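Local coordinates for protein catechol 1,2-dioxygenase (Acinetobacter sp., PDB 1DMH) that catalyses the iron(III)-dependent intradiol cleavage of catechol by oxygen to cis,cis-muconate, a step of the beta-ketoadipate pathway, at residues L62-A67 with E205-Q210; L73-P76 with F80-Y83; K161-Y164 with P169-E172; P108-G113 with H226-A231; Q12-V17 with D40-I45. All blocks are in the same frame, centred on the assembly; numbering follows the deposited sequence.

Overall arrangement
Interactions 2 and 5 join N-terminal helices, and interaction 1 sets one of them against helix 207-214; all three touch the second subunit. In the beta-rich part, interactions 3 and 4 supply Tyr164 and His226 to one iron, and both, like interaction 2, touch 4-methylcatechol. Interactions 1 and 2 touch each other, Leu65 on Leu74 and Thr208 on the helix of Leu74, and carry the dimer helices to the substrate pocket. Interactions 1, 2 and 5 are buried, interaction 4 partly so, interaction 3 at the surface. Their chemistry differs: aliphatic packing in 1, hydrogen bonds in 2, CH-pi contacts in 3 and 5, an edge-to-face ring pair in 4. Interaction 5 is remote from the iron.

Interaction 1: L62-A67 with E205-Q210; sequences LNQLGA and EGPTQQ
The last turn of helix 52-67 comes up against the first turn of helix 207-214 most closely at Leu65 and Pro207, whose CA atoms are 5.6 Å apart. At this spacing the proline ring rests on the backbone of its partner: Pro207 CG lies 3.8 Å from Leu65 CA and equally far from Gln64 O. Leu65 adds its CD1 branch, 4.2 Å from Pro207 CG; having CG anti to the backbone N (chi1 -178°) brings the CD1 branch to the ring, and the same CD1 reaches Thr208 OG1 at 4.3 Å. The side chain of Gln64 contributes aliphatic carbon, through CG, which stands 4.1 Å from Pro207 CB, while its chain is extended beyond CG. Proline suits the first turn of a helix, where no backbone N-H is needed. Gly206 occupies the N-cap, and its carbonyl O accepts a bond of 3.1 Å from Gln210 N. The hydroxyl of Thr208 is held by Glu70, on the link to helix 71-77, and Pro207 O by Tyr61. On another side of helix 52-67, Asn63 OD1 bonds to Ala71 N of the second subunit. With no hydrogen bond between the two segments, the contact is purely van der Waals: a rigid proline ring set against a leucine branch and a backbone joins a dimer helix to a helix of the catalytic part, and shape rather than polarity sets the fit.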
# COMPACT_ATOMS: atom_id res chain seq x y z
N LEU A 62 0.74 5.10 0.85
CA LEU A 62 0.68 3.75 0.29
C LEU A 62 1.55 3.61 -0.95
O LEU A 62 2.18 2.56 -1.15
CB LEU A 62 -0.76 3.41 -0.05
CG LEU A 62 -1.43 2.42 0.87
CD1 LEU A 62 -0.97 2.60 2.32
CD2 LEU A 62 -2.92 2.58 0.70
N ASN A 63 1.56 4.62 -1.81
CA ASN A 63 2.44 4.54 -2.98
C ASN A 63 3.91 4.52 -2.52
O ASN A 63 4.73 3.75 -3.00
CB ASN A 63 2.25 5.73 -3.93
CG ASN A 63 1.13 5.51 -4.91
OD1 ASN A 63 0.90 4.40 -5.40
ND2 ASN A 63 0.44 6.59 -5.25
N GLN A 64 4.22 5.39 -1.57
CA GLN A 64 5.57 5.50 -1.06
C GLN A 64 6.04 4.22 -0.37
O GLN A 64 7.20 3.82 -0.47
CB GLN A 64 5.62 6.69 -0.12
CG GLN A 64 6.96 6.98 0.42
CD GLN A 64 6.95 8.28 1.22
OE1 GLN A 64 6.10 8.49 2.10
NE2 GLN A 64 7.91 9.18 0.91
N LEU A 65 5.11 3.56 0.33
CA LEU A 65 5.42 2.32 1.04
C LEU A 65 5.84 1.25 0.03
O LEU A 65 6.87 0.59 0.20
CB LEU A 65 4.20 1.82 1.80
CG LEU A 65 4.39 0.53 2.64
CD1 LEU A 65 5.40 0.76 3.77
CD2 LEU A 65 3.03 0.11 3.19
N GLY A 66 5.03 1.09 -1.02
CA GLY A 66 5.32 0.10 -2.03
C GLY A 66 6.50 0.46 -2.91
O GLY A 66 7.26 -0.40 -3.34
N ALA A 67 6.65 1.75 -3.20
CA ALA A 67 7.76 2.20 -4.02
C ALA A 67 9.09 1.85 -3.33
O ALA A 67 10.08 1.58 -4.00
CB ALA A 67 7.66 3.70 -4.23
N GLU A 205 14.87 7.42 6.73
CA GLU A 205 14.03 8.27 5.92
C GLU A 205 12.97 7.48 5.17
O GLU A 205 12.24 8.06 4.36
CB GLU A 205 14.88 9.03 4.94
CG GLU A 205 15.93 9.85 5.62
CD GLU A 205 16.87 10.49 4.61
OE1 GLU A 205 17.44 9.73 3.78
OE2 GLU A 205 17.04 11.74 4.64
N GLY A 206 12.89 6.17 5.42
CA GLY A 206 11.91 5.34 4.75
C GLY A 206 10.50 5.51 5.29
O GLY A 206 10.32 6.08 6.37
N PRO A 207 9.48 5.08 4.54
CA PRO A 207 8.09 5.22 5.00
C PRO A 207 7.74 4.51 6.34
O PRO A 207 6.89 4.98 7.10
CB PRO A 207 7.28 4.67 3.81
CG PRO A 207 8.27 3.70 3.13
CD PRO A 207 9.51 4.54 3.17
N THR A 208 8.39 3.39 6.64
CA THR A 208 8.07 2.69 7.88
C THR A 208 8.47 3.57 9.06
O THR A 208 7.68 3.80 9.98
CB THR A 208 8.78 1.29 7.96
OG1 THR A 208 8.35 0.47 6.88
CG2 THR A 208 8.42 0.59 9.27
N GLN A 209 9.69 4.09 9.03
CA GLN A 209 10.13 4.92 10.12
C GLN A 209 9.31 6.20 10.19
O GLN A 209 9.01 6.71 11.28
CB GLN A 209 11.61 5.25 9.99
CG GLN A 209 12.15 5.96 11.22
CD GLN A 209 11.96 5.13 12.47
OE1 GLN A 209 11.24 5.53 13.38
NE2 GLN A 209 12.60 3.97 12.51
N GLN A 210 8.97 6.76 9.03
CA GLN A 210 8.14 7.96 9.01
C GLN A 210 6.82 7.72 9.74
O GLN A 210 6.40 8.56 10.54
CB GLN A 210 7.84 8.40 7.58
CG GLN A 210 9.10 8.74 6.79
CD GLN A 210 9.87 9.91 7.40
OE1 GLN A 210 11.06 10.12 7.10
NE2 GLN A 210 9.18 10.70 8.24

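Interaction 2: L73-P76 with F80-Y83. With MCT (4-methylcatechol), chain D.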
# COMPACT_ATOMS: atom_id res chain seq x y z
N LEU A 73 8.09 -4.61 6.02
CA LEU A 73 8.83 -4.05 7.14
C LEU A 73 7.79 -3.34 8.04
O LEU A 73 7.84 -3.41 9.28
CB LEU A 73 9.88 -3.06 6.62
CG LEU A 73 10.88 -2.54 7.64
CD1 LEU A 73 11.73 -3.71 8.20
CD2 LEU A 73 11.78 -1.50 6.94
N LEU A 74 6.82 -2.69 7.40
CA LEU A 74 5.75 -2.02 8.16
C LEU A 74 4.84 -3.07 8.84
O LEU A 74 4.37 -2.86 9.96
CB LEU A 74 4.84 -1.17 7.24
CG LEU A 74 4.20 0.13 7.75
CD1 LEU A 74 2.84 0.28 7.11
CD2 LEU A 74 4.18 0.22 9.23
N SER A 75 4.57 -4.17 8.14
CA SER A 75 3.71 -5.23 8.66
C SER A 75 4.15 -5.63 10.08
O SER A 75 3.35 -5.55 11.01
CB SER A 75 3.75 -6.45 7.73
OG SER A 75 2.92 -7.49 8.20
N PRO A 76 5.40 -6.09 10.26
CA PRO A 76 5.76 -6.45 11.63
C PRO A 76 5.75 -5.26 12.62
O PRO A 76 5.46 -5.44 13.80
CB PRO A 76 7.15 -7.10 11.46
CG PRO A 76 7.69 -6.40 10.22
CD PRO A 76 6.48 -6.44 9.32
N PHE A 80 1.26 -7.08 12.99
CA PHE A 80 0.63 -8.18 12.28
C PHE A 80 1.38 -9.49 12.35
O PHE A 80 0.79 -10.53 12.64
CB PHE A 80 0.41 -7.84 10.81
CG PHE A 80 -0.64 -6.82 10.58
CD1 PHE A 80 -1.97 -7.20 10.53
CD2 PHE A 80 -0.29 -5.48 10.38
CE1 PHE A 80 -2.98 -6.25 10.27
CE2 PHE A 80 -1.28 -4.49 10.13
CZ PHE A 80 -2.63 -4.87 10.07
N ASP A 81 2.68 -9.45 12.08
CA ASP A 81 3.46 -10.68 12.10
C ASP A 81 3.34 -11.39 13.45
O ASP A 81 3.14 -12.61 13.51
CB ASP A 81 4.93 -10.37 11.79
CG ASP A 81 5.12 -9.66 10.43
OD1 ASP A 81 4.27 -8.82 10.06
OD2 ASP A 81 6.16 -9.94 9.77
N HIS A 82 3.48 -10.63 14.53
CA HIS A 82 3.39 -11.21 15.87
C HIS A 82 1.97 -11.67 16.14
O HIS A 82 1.77 -12.69 16.78
CB HIS A 82 3.83 -10.19 16.92
CG HIS A 82 3.69 -10.71 18.32
ND1 HIS A 82 4.28 -11.88 18.74
CD2 HIS A 82 2.97 -10.24 19.37
CE1 HIS A 82 3.95 -12.11 20.00
NE2 HIS A 82 3.15 -11.13 20.40
N TYR A 83 0.98 -10.92 15.66
CA TYR A 83 -0.44 -11.28 15.85
C TYR A 83 -0.73 -12.65 15.21
O TYR A 83 -1.43 -13.47 15.80
CB TYR A 83 -1.36 -10.23 15.21
CG TYR A 83 -2.85 -10.54 15.28
CD1 TYR A 83 -3.49 -10.81 16.50
CD2 TYR A 83 -3.64 -10.46 14.13
CE1 TYR A 83 -4.89 -10.99 16.56
CE2 TYR A 83 -5.02 -10.64 14.18
CZ TYR A 83 -5.65 -10.89 15.38
OH TYR A 83 -7.03 -10.99 15.40
C1 MCT D . 12.35 -7.10 10.62
C2 MCT D . 12.65 -8.43 10.95
C3 MCT D . 14.00 -8.83 10.98
O3 MCT D . 14.31 -10.12 11.30
C4 MCT D . 15.03 -7.94 10.69
O4 MCT D . 16.33 -8.38 10.74
C5 MCT D . 14.76 -6.64 10.36
C6 MCT D . 13.35 -6.19 10.33
C MCT D . 10.88 -6.64 10.58
O HOH W 1 5.21 -8.15 14.65
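Ser75 OG is gripped twice: it donates a 2.7 Å hydrogen bond to Asp81 OD1, meeting that oxygen nearly along its C-O axis, and it is also bonded to Tyr55 OH of the second subunit. The serine oxygen stands anti to its own backbone N (chi1 180°), which turns it across the gap to the carboxylate. Asp81 lies side by side with the ring of Pro76. Its OD1 comes within 3.0 Å of Pro76 N, but the tertiary amide nitrogen of proline has no hydrogen to give, so this is packing alone, and Asp81 CG rests 3.4 Å from Pro76 CB. The lack of that N-H is also why helix 71-77 kinks here. Between the backbones there is one weak bond, from Phe80 N to Ser75 O at 3.3 Å with an angle of 133°; the same carbonyl oxygen lies at the edge of the Phe80 ring. A water spans the turn, giving to Pro76 O at 2.9 Å and accepting from His82 N. Pro76 CG also meets the methyl carbon C of 4-methylcatechol, a very close approach of 3.2 Å, and Leu73 CD1 touches ring atom C6 of the same ligand. A buried carboxylate thus ties helix 71-77 to helix 80-94 and, through the serine, to the second subunit, while apolar Leu73 and Pro76 line the substrate pocket; one short helix serves both dimer contact and pocket.

Interaction 3: K161-Y164 with P169-E172. With FE (Fe (III) ion), chain C; MCT (4-methylcatechol), chain D.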
# COMPACT_ATOMS: atom_id res chain seq x y z
N LYS A 161 26.84 -3.80 11.31
CA LYS A 161 26.19 -2.55 10.92
C LYS A 161 24.68 -2.74 10.81
O LYS A 161 23.95 -1.81 10.47
CB LYS A 161 26.77 -2.06 9.60
CG LYS A 161 28.21 -1.60 9.77
CD LYS A 161 28.79 -1.03 8.50
CE LYS A 161 28.97 -2.11 7.45
NZ LYS A 161 29.43 -1.55 6.11
N GLY A 162 24.21 -3.96 11.10
CA GLY A 162 22.79 -4.26 11.02
C GLY A 162 22.29 -4.58 9.62
O GLY A 162 21.09 -4.57 9.37
N PHE A 163 23.20 -4.86 8.69
CA PHE A 163 22.80 -5.19 7.32
C PHE A 163 22.94 -6.68 6.99
O PHE A 163 23.86 -7.35 7.47
CB PHE A 163 23.64 -4.39 6.32
CG PHE A 163 23.47 -2.92 6.46
CD1 PHE A 163 22.24 -2.40 6.85
CD2 PHE A 163 24.52 -2.07 6.21
CE1 PHE A 163 22.06 -1.02 7.02
CE2 PHE A 163 24.37 -0.70 6.37
CZ PHE A 163 23.13 -0.17 6.78
N TYR A 164 22.01 -7.15 6.17
CA TYR A 164 21.97 -8.54 5.71
C TYR A 164 22.44 -8.61 4.27
O TYR A 164 22.26 -7.65 3.51
CB TYR A 164 20.54 -9.09 5.72
CG TYR A 164 19.91 -9.33 7.08
CD1 TYR A 164 19.43 -8.28 7.88
CD2 TYR A 164 19.76 -10.63 7.55
CE1 TYR A 164 18.82 -8.54 9.11
CE2 TYR A 164 19.16 -10.90 8.76
CZ TYR A 164 18.70 -9.86 9.53
OH TYR A 164 18.15 -10.17 10.74
N PRO A 169 22.20 -1.98 1.89
CA PRO A 169 22.09 -0.68 1.23
C PRO A 169 23.42 -0.05 0.81
O PRO A 169 23.44 0.85 -0.03
CB PRO A 169 21.38 0.16 2.29
CG PRO A 169 21.94 -0.43 3.58
CD PRO A 169 21.70 -1.89 3.27
N THR A 170 24.52 -0.52 1.39
CA THR A 170 25.82 0.06 1.10
C THR A 170 26.64 -0.65 0.04
O THR A 170 27.83 -0.37 -0.09
CB THR A 170 26.66 0.18 2.39
OG1 THR A 170 26.94 -1.13 2.90
CG2 THR A 170 25.90 0.99 3.44
N GLY A 171 26.03 -1.56 -0.72
CA GLY A 171 26.80 -2.25 -1.74
C GLY A 171 27.02 -3.70 -1.36
O GLY A 171 27.51 -3.99 -0.27
N GLU A 172 26.79 -4.63 -2.25
CA GLU A 172 26.72 -6.08 -2.05
C GLU A 172 27.92 -6.59 -1.27
O GLU A 172 29.12 -6.35 -1.34
CB GLU A 172 26.61 -6.79 -3.40
CG GLU A 172 25.38 -6.40 -4.21
CD GLU A 172 25.32 -7.12 -5.55
OE1 GLU A 172 26.23 -7.93 -5.83
OE2 GLU A 172 24.36 -6.88 -6.31
FE FE C . 16.36 -10.09 11.41
C1 MCT D . 12.35 -7.10 10.62
C2 MCT D . 12.65 -8.43 10.95
C3 MCT D . 14.00 -8.83 10.98
O3 MCT D . 14.31 -10.12 11.30
C4 MCT D . 15.03 -7.94 10.69
O4 MCT D . 16.33 -8.38 10.74
C5 MCT D . 14.76 -6.64 10.36
C6 MCT D . 13.35 -6.19 10.33
C MCT D . 10.88 -6.64 10.58
O HOH W 2 14.57 -9.37 9.70
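Pro169 lays its CG over one face of the Phe163 ring, a CH-pi contact 3.5 Å from the centroid and 16° off the ring normal, within the long loop that joins strands 152-157 and 179-183 and brings Tyr164 to the iron of this intradiol dioxygenase. Pro169 CD follows the same face, at 3.7 Å from Phe163 CD1. On the opposite face Lys161 O stands over the ring centre, so the ring lies between the proline and a backbone carbonyl. Thr170 CG2 touches Phe163 CE2 at 3.7 Å; the Thr170 hydroxyl bonds to Asp168. Proline, already rigid, offers C-H groups to the ring face, which suits a loop without regular structure. Farther out, the side chain of Asn159 fixes the loop by accepting bonds from the N-H groups of Lys161 and Phe163, while Gly162 adopts positive phi, a conformation that favours glycine. Beyond this ring, Tyr164 reaches the metal. His224, His226 and both oxygens of 4-methylcatechol bind the iron as well, with a water at longer range. Tyr164 OH ligates the iron at 1.9 Å and lies 2.6 Å from ligand atom O4.

Interaction 4: P108-G113 with H226-A231; sequences PLYVAG and HYFVSA. With FE (Fe (III) ion), chain C; MCT (4-methylcatechol), chain D.
Phe228 points an edge at the face of Tyr110 in a T-shaped pair: Phe228 CE2 stands 3.4 Å above the Tyr110 plane, over its centre, with the ring centroids 4.8 Å apart and the planes at 65°. Tyr110 CE1 lies 3.5 Å from both CD2 and CE2 of Phe228, so the slightly positive C-H edge of one ring faces the electron-rich face of the other. Tyr110 gets there with CG anti to its backbone nitrogen (chi1 174°), which carries the ring from a flanking loop across to the strand. Its hydroxyl is anchored by Glu154, on the neighbouring strand 152-157. Trp156 of that strand meets Tyr110 edge-to-face and stacks on the His226 ring, and Phe228 has a cation-pi partner in Lys236. Aromatic contacts thus run from the loop residue Tyr110 through Trp156 to the metal ligand His226. His226 lies two residues before Phe228 on the same strand, and its NE2 binds the iron at 2.1 Å. His226 NE2 is 2.5 Å from O3 of 4-methylcatechol because both bind the same iron. From the loop, Leu109 CD1 comes to 3.6 Å from O4 of the ligand, and Pro108 CD packs on its ring at C1. This is the non-haem iron(III) site of the intradiol dioxygenases, where a strand supplies histidine to the metal, loop residues line the pocket of the aromatic substrate, and the chelated catechol occupies two positions on the iron.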
# COMPACT_ATOMS: atom_id res chain seq x y z
N PRO A 108 11.16 -10.20 7.01
CA PRO A 108 11.16 -10.21 5.54
C PRO A 108 12.50 -10.45 4.80
O PRO A 108 12.56 -10.29 3.58
CB PRO A 108 10.58 -8.84 5.23
CG PRO A 108 11.37 -7.98 6.26
CD PRO A 108 11.33 -8.82 7.53
N LEU A 109 13.53 -10.87 5.53
CA LEU A 109 14.86 -11.00 4.93
C LEU A 109 15.43 -12.37 4.67
O LEU A 109 16.65 -12.50 4.48
CB LEU A 109 15.85 -10.19 5.77
CG LEU A 109 15.28 -8.80 6.07
CD1 LEU A 109 16.07 -8.08 7.15
CD2 LEU A 109 15.25 -8.02 4.79
N TYR A 110 14.59 -13.41 4.66
CA TYR A 110 15.07 -14.75 4.35
C TYR A 110 15.40 -14.78 2.85
O TYR A 110 14.75 -14.11 2.05
CB TYR A 110 13.98 -15.78 4.61
CG TYR A 110 14.37 -17.18 4.17
CD1 TYR A 110 15.34 -17.91 4.86
CD2 TYR A 110 13.77 -17.77 3.04
CE1 TYR A 110 15.70 -19.18 4.45
CE2 TYR A 110 14.12 -19.06 2.62
CZ TYR A 110 15.08 -19.75 3.33
OH TYR A 110 15.40 -21.03 2.94
N VAL A 111 16.42 -15.55 2.49
CA VAL A 111 16.81 -15.70 1.07
C VAL A 111 17.01 -17.19 0.86
O VAL A 111 17.74 -17.84 1.62
CB VAL A 111 18.14 -14.99 0.71
CG1 VAL A 111 18.45 -15.27 -0.76
CG2 VAL A 111 18.05 -13.48 0.97
N ALA A 112 16.35 -17.74 -0.16
CA ALA A 112 16.46 -19.17 -0.42
C ALA A 112 17.71 -19.52 -1.24
O ALA A 112 18.16 -18.71 -2.06
CB ALA A 112 15.21 -19.65 -1.13
N GLY A 113 18.27 -20.71 -0.99
CA GLY A 113 19.43 -21.18 -1.73
C GLY A 113 20.83 -21.06 -1.13
O GLY A 113 21.83 -21.09 -1.85
N HIS A 226 18.24 -15.52 13.12
CA HIS A 226 17.07 -16.25 12.63
C HIS A 226 17.33 -17.74 12.43
O HIS A 226 18.44 -18.13 12.08
CB HIS A 226 16.64 -15.69 11.27
CG HIS A 226 16.14 -14.29 11.31
ND1 HIS A 226 14.81 -13.98 11.56
CD2 HIS A 226 16.78 -13.11 11.16
CE1 HIS A 226 14.66 -12.67 11.55
NE2 HIS A 226 15.83 -12.12 11.31
N TYR A 227 16.30 -18.55 12.63
CA TYR A 227 16.36 -19.99 12.42
C TYR A 227 15.12 -20.53 11.70
O TYR A 227 14.00 -20.08 11.94
CB TYR A 227 16.37 -20.77 13.74
CG TYR A 227 17.63 -20.78 14.56
CD1 TYR A 227 17.97 -19.71 15.38
CD2 TYR A 227 18.46 -21.90 14.54
CE1 TYR A 227 19.11 -19.75 16.18
CE2 TYR A 227 19.60 -21.97 15.33
CZ TYR A 227 19.93 -20.89 16.15
OH TYR A 227 21.04 -20.98 16.95
N PHE A 228 15.36 -21.51 10.83
CA PHE A 228 14.34 -22.32 10.18
C PHE A 228 14.91 -23.70 10.55
O PHE A 228 16.11 -23.94 10.41
CB PHE A 228 14.35 -22.25 8.66
CG PHE A 228 13.38 -21.28 8.07
CD1 PHE A 228 12.24 -20.88 8.75
CD2 PHE A 228 13.61 -20.77 6.81
CE1 PHE A 228 11.33 -19.97 8.16
CE2 PHE A 228 12.72 -19.87 6.21
CZ PHE A 228 11.58 -19.47 6.89
N VAL A 229 14.08 -24.59 11.09
CA VAL A 229 14.55 -25.94 11.36
C VAL A 229 13.45 -26.85 10.79
O VAL A 229 12.27 -26.70 11.12
CB VAL A 229 14.73 -26.24 12.87
CG1 VAL A 229 15.31 -27.66 13.06
CG2 VAL A 229 15.67 -25.21 13.50
N SER A 230 13.84 -27.75 9.91
CA SER A 230 12.88 -28.71 9.37
C SER A 230 13.47 -30.14 9.42
O SER A 230 14.70 -30.33 9.42
CB SER A 230 12.47 -28.33 7.94
OG SER A 230 13.56 -28.23 7.06
N ALA A 231 12.58 -31.12 9.49
CA ALA A 231 12.98 -32.52 9.56
C ALA A 231 11.77 -33.39 9.28
O ALA A 231 10.63 -32.98 9.55
CB ALA A 231 13.50 -32.84 10.96
FE FE C . 16.36 -10.09 11.41
C1 MCT D . 12.35 -7.10 10.62
C2 MCT D . 12.65 -8.43 10.95
C3 MCT D . 14.00 -8.83 10.98
O3 MCT D . 14.31 -10.12 11.30
C4 MCT D . 15.03 -7.94 10.69
O4 MCT D . 16.33 -8.38 10.74
C5 MCT D . 14.76 -6.64 10.36
C6 MCT D . 13.35 -6.19 10.33
C MCT D . 10.88 -6.64 10.58
O HOH W 2 14.57 -9.37 9.70

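Interaction 5: Q12-V17 with D40-I45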
# COMPACT_ATOMS: atom_id res chain seq x y z
N GLN A 12 -24.65 1.29 1.28
CA GLN A 12 -24.57 -0.16 1.42
C GLN A 12 -24.61 -0.89 0.06
O GLN A 12 -23.83 -1.83 -0.15
CB GLN A 12 -25.69 -0.63 2.36
CG GLN A 12 -25.50 -0.04 3.77
CD GLN A 12 -24.17 -0.42 4.37
OE1 GLN A 12 -23.84 -1.60 4.44
NE2 GLN A 12 -23.39 0.57 4.80
N ASP A 13 -25.48 -0.46 -0.86
CA ASP A 13 -25.54 -1.09 -2.18
C ASP A 13 -24.28 -0.81 -2.97
O ASP A 13 -23.75 -1.69 -3.67
CB ASP A 13 -26.75 -0.61 -2.98
CG ASP A 13 -28.06 -1.13 -2.42
OD1 ASP A 13 -28.04 -2.18 -1.74
OD2 ASP A 13 -29.11 -0.49 -2.70
N PHE A 14 -23.79 0.42 -2.84
CA PHE A 14 -22.57 0.83 -3.52
C PHE A 14 -21.42 -0.11 -3.11
O PHE A 14 -20.65 -0.56 -3.95
CB PHE A 14 -22.24 2.28 -3.16
CG PHE A 14 -21.02 2.82 -3.89
CD1 PHE A 14 -20.95 2.74 -5.28
CD2 PHE A 14 -19.97 3.42 -3.19
CE1 PHE A 14 -19.86 3.26 -5.98
CE2 PHE A 14 -18.86 3.95 -3.88
CZ PHE A 14 -18.81 3.86 -5.28
N LEU A 15 -21.29 -0.39 -1.81
CA LEU A 15 -20.24 -1.27 -1.33
C LEU A 15 -20.33 -2.66 -1.97
O LEU A 15 -19.32 -3.32 -2.20
CB LEU A 15 -20.32 -1.39 0.20
CG LEU A 15 -19.76 -0.21 1.01
CD1 LEU A 15 -20.20 -0.26 2.46
CD2 LEU A 15 -18.23 -0.24 0.92
N ARG A 16 -21.55 -3.12 -2.24
CA ARG A 16 -21.69 -4.44 -2.84
C ARG A 16 -21.27 -4.39 -4.30
O ARG A 16 -20.64 -5.32 -4.80
CB ARG A 16 -23.14 -4.95 -2.71
CG ARG A 16 -23.56 -5.24 -1.26
CD ARG A 16 -24.97 -5.82 -1.26
NE ARG A 16 -24.98 -7.12 -1.94
CZ ARG A 16 -24.55 -8.24 -1.38
NH1 ARG A 16 -24.10 -8.21 -0.13
NH2 ARG A 16 -24.52 -9.37 -2.07
N VAL A 17 -21.61 -3.30 -4.98
CA VAL A 17 -21.22 -3.13 -6.38
C VAL A 17 -19.69 -3.06 -6.54
O VAL A 17 -19.10 -3.76 -7.36
CB VAL A 17 -21.83 -1.86 -6.95
CG1 VAL A 17 -21.30 -1.60 -8.37
CG2 VAL A 17 -23.33 -1.98 -6.93
N ASP A 40 -15.52 -1.74 6.39
CA ASP A 40 -14.89 -1.23 7.60
C ASP A 40 -14.22 0.13 7.38
O ASP A 40 -14.32 1.02 8.21
CB ASP A 40 -13.86 -2.23 8.16
CG ASP A 40 -14.51 -3.48 8.77
OD1 ASP A 40 -15.74 -3.48 9.04
OD2 ASP A 40 -13.77 -4.45 9.00
N LEU A 41 -13.52 0.31 6.25
CA LEU A 41 -12.86 1.57 5.99
C LEU A 41 -13.83 2.71 5.72
O LEU A 41 -13.60 3.83 6.17
CB LEU A 41 -11.88 1.43 4.82
CG LEU A 41 -10.60 0.66 5.12
CD1 LEU A 41 -9.80 0.50 3.83
CD2 LEU A 41 -9.78 1.41 6.16
N TYR A 42 -14.90 2.44 4.98
CA TYR A 42 -15.91 3.47 4.71
C TYR A 42 -16.52 3.88 6.04
O TYR A 42 -16.77 5.06 6.28
CB TYR A 42 -17.02 2.94 3.80
CG TYR A 42 -16.77 3.02 2.31
CD1 TYR A 42 -15.52 2.70 1.76
CD2 TYR A 42 -17.82 3.29 1.44
CE1 TYR A 42 -15.35 2.62 0.39
CE2 TYR A 42 -17.65 3.22 0.06
CZ TYR A 42 -16.42 2.87 -0.45
OH TYR A 42 -16.28 2.69 -1.80
N LYS A 43 -16.77 2.91 6.92
CA LYS A 43 -17.33 3.24 8.21
C LYS A 43 -16.30 4.01 9.06
O LYS A 43 -16.67 4.95 9.74
CB LYS A 43 -17.78 1.98 8.94
CG LYS A 43 -18.52 2.25 10.22
CD LYS A 43 -19.03 0.96 10.80
CE LYS A 43 -19.95 1.19 12.01
NZ LYS A 43 -19.24 1.84 13.16
N ALA A 44 -15.02 3.63 9.00
CA ALA A 44 -13.98 4.32 9.79
C ALA A 44 -13.85 5.79 9.32
O ALA A 44 -13.68 6.70 10.13
CB ALA A 44 -12.61 3.57 9.68
N ILE A 45 -13.94 6.02 8.02
CA ILE A 45 -13.88 7.38 7.49
C ILE A 45 -15.05 8.19 8.08
O ILE A 45 -14.89 9.36 8.44
CB ILE A 45 -14.01 7.38 5.94
CG1 ILE A 45 -12.70 6.87 5.33
CG2 ILE A 45 -14.43 8.77 5.44
CD1 ILE A 45 -12.76 6.57 3.85
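A chi1 of -86° puts the Tyr42 ring out from helix 28-47 beside the backbone N, and Leu15, with its CG likewise anti to the carbonyl carbon (chi1 -78°), runs antiparallel alongside it. The result is a CH-pi contact: Leu15 CD2 sits over the centre of one face of the Tyr42 ring, 3.6 Å from the centroid and 13° off the normal. Phe14 comes at the edge instead. Its CD2 lies near the plane of the tyrosine, 4.0 Å from Tyr42 CE2, while Phe14 CE2 is 3.5 Å from Tyr42 OH, the two side chains crossing at about a right angle. A methyl of branched leucine suits a ring face, and a flat phenyl can lie against the edge of the phenol. Phe6 also packs on Tyr42 and Leu15. The hydroxyl itself is bonded to Leu78 O of the second subunit; Tyr83 of the second subunit stacks with the Tyr42 ring, and Tyr255 of that subunit meets Phe14 edge-to-face. Tyr42 therefore does two jobs at once. Its carbon ring joins helix 9-18 to helix 28-47 through dispersion, and its oxygen reaches across the dimer interface, as befits the helical zipper that forms the molecular axis.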